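Local coordinates for putative short-chain dehydrogenase/reductase (Burkholderia xenovorans, PDB 5JY1) that binds NAD and probably catalyses dinucleotide-dependent oxidation or reduction, as a member of the short-chain dehydrogenase/reductase family, at the interface of chains A and B. Residues are numbered along the deposited sequence; one frame, centred on the assembly and turned at random. Chains: chain A/B, Putative short-chain dehydrogenase/reductase.

The interface of chains A and B. Residues chain A 120, 124, 166, 169-170; chain B 120, 124, 170, 173-174.
Helix-to-helix packing about a two-fold axis sets A:Thr166 against B:Leu124, B:Gly170 and B:Leu174, and A:Ala169 against B:Gly173, each contact having its twin with the chains exchanged; this four-helix interface, typical of short-chain dehydrogenases, likely holds two subunits together within the deposited tetramer. Close backbone approach marks the axis: A:Gly170 N and B:Gly170 N lie 3.8 Å apart, a spacing allowed by the lack of side chains there. Beside it the A:Ala169 methyl CB rests 3.6 Å from B:Gly173 CA, against bare backbone.

A:Thr166 uses its two branches differently. With OG1 anti to the carbonyl carbon (chi1 -63°), the methyl is left anti to the backbone N and meets B:Leu124 tip to tip. A:Thr166 CG2 lies 3.6 Å from B:Leu124 CD2, and the forked end of B:Leu124 faces the methyl, both branches in contact with it. The hydroxyl runs alongside B:Leu174: A:Thr166 OG1 lies 3.4 Å from B:Leu174 CB, a van der Waals contact.

The leucine layer is looser. A:Leu124 CD2 and B:Leu120 CD2 point at each other 4.2 Å apart, whereas A:Leu120 and B:Leu124 slide past in opposite directions, B:Leu124 coming near A:Leu120 through CD2.

Within each subunit, helices 113-141 and 162-182 supply this surface on the Rossmann-type fold; A:Thr166 lies between A:Tyr164 and A:Lys168 of the family's YxxxK catalytic motif, so the same helix carries catalytic residues and subunit contacts.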
loop_
_atom_site.group_PDB
_atom_site.type_symbol
_atom_site.label_atom_id
_atom_site.label_comp_id
_atom_site.label_asym_id
_atom_site.label_seq_id
_atom_site.Cartn_x
_atom_site.Cartn_y
_atom_site.Cartn_z
ATOM N N LEU A 120 7.029 19.770 11.800
ATOM C CA LEU A 120 7.274 18.617 12.663
ATOM C C LEU A 120 6.737 18.860 14.072
ATOM O O LEU A 120 6.174 17.948 14.693
ATOM C CB LEU A 120 8.773 18.295 12.708
ATOM C CG LEU A 120 9.375 17.652 11.455
ATOM C CD1 LEU A 120 10.884 17.617 11.592
ATOM C CD2 LEU A 120 8.830 16.239 11.213
ATOM N N LEU A 124 3.824 16.391 14.194
ATOM C CA LEU A 124 4.364 15.131 14.697
ATOM C C LEU A 124 4.572 15.169 16.206
ATOM O O LEU A 124 4.082 14.292 16.923
ATOM C CB LEU A 124 5.670 14.795 13.974
ATOM C CG LEU A 124 6.271 13.428 14.281
ATOM C CD1 LEU A 124 5.244 12.330 14.025
ATOM C CD2 LEU A 124 7.530 13.206 13.435
ATOM N N THR A 166 6.227 15.205 4.744
ATOM C CA THR A 166 7.184 14.487 5.578
ATOM C C THR A 166 6.634 14.264 6.982
ATOM O O THR A 166 6.661 13.142 7.502
ATOM C CB THR A 166 8.488 15.277 5.620
ATOM O OG1 THR A 166 9.027 15.341 4.291
ATOM C CG2 THR A 166 9.499 14.624 6.556
ATOM N N ALA A 169 3.630 11.880 6.996
ATOM C CA ALA A 169 4.091 10.507 6.820
ATOM C C ALA A 169 4.615 9.937 8.136
ATOM O O ALA A 169 4.333 8.780 8.477
ATOM C CB ALA A 169 5.171 10.446 5.733
ATOM N N GLY A 170 5.377 10.737 8.890
ATOM C CA GLY A 170 5.802 10.306 10.215
ATOM C C GLY A 170 4.637 9.915 11.109
ATOM O O GLY A 170 4.728 8.952 11.881
ATOM N N LEU B 120 15.104 11.549 14.749
ATOM C CA LEU B 120 14.702 12.484 13.697
ATOM C C LEU B 120 15.907 13.190 13.080
ATOM O O LEU B 120 15.946 13.423 11.869
ATOM C CB LEU B 120 13.717 13.513 14.255
ATOM C CG LEU B 120 12.301 13.002 14.516
ATOM C CD1 LEU B 120 11.478 14.050 15.249
ATOM C CD2 LEU B 120 11.634 12.613 13.193
ATOM N N LEU B 124 16.038 11.607 9.548
ATOM C CA LEU B 124 15.207 12.467 8.719
ATOM C C LEU B 124 15.918 13.769 8.360
ATOM O O LEU B 124 16.023 14.114 7.176
ATOM C CB LEU B 124 13.876 12.733 9.426
ATOM C CG LEU B 124 12.892 13.541 8.599
ATOM C CD1 LEU B 124 12.593 12.814 7.281
ATOM C CD2 LEU B 124 11.618 13.757 9.390
ATOM N N GLY B 170 8.665 9.169 7.959
ATOM C CA GLY B 170 8.836 10.510 7.422
ATOM C C GLY B 170 9.715 10.530 6.185
ATOM O O GLY B 170 9.464 11.293 5.252
ATOM N N GLY B 173 7.672 9.943 3.103
ATOM C CA GLY B 173 6.966 11.140 2.660
ATOM C C GLY B 173 7.878 12.118 1.942
ATOM O O GLY B 173 7.499 12.715 0.930
ATOM N N LEU B 174 9.107 12.280 2.448
ATOM C CA LEU B 174 10.063 13.174 1.810
ATOM C C LEU B 174 10.502 12.635 0.455
ATOM O O LEU B 174 10.654 13.401 -0.502
ATOM C CB LEU B 174 11.262 13.373 2.734
ATOM C CG LEU B 174 12.444 14.183 2.223
ATOM C CD1 LEU B 174 11.992 15.573 1.825
ATOM C CD2 LEU B 174 13.510 14.260 3.326
#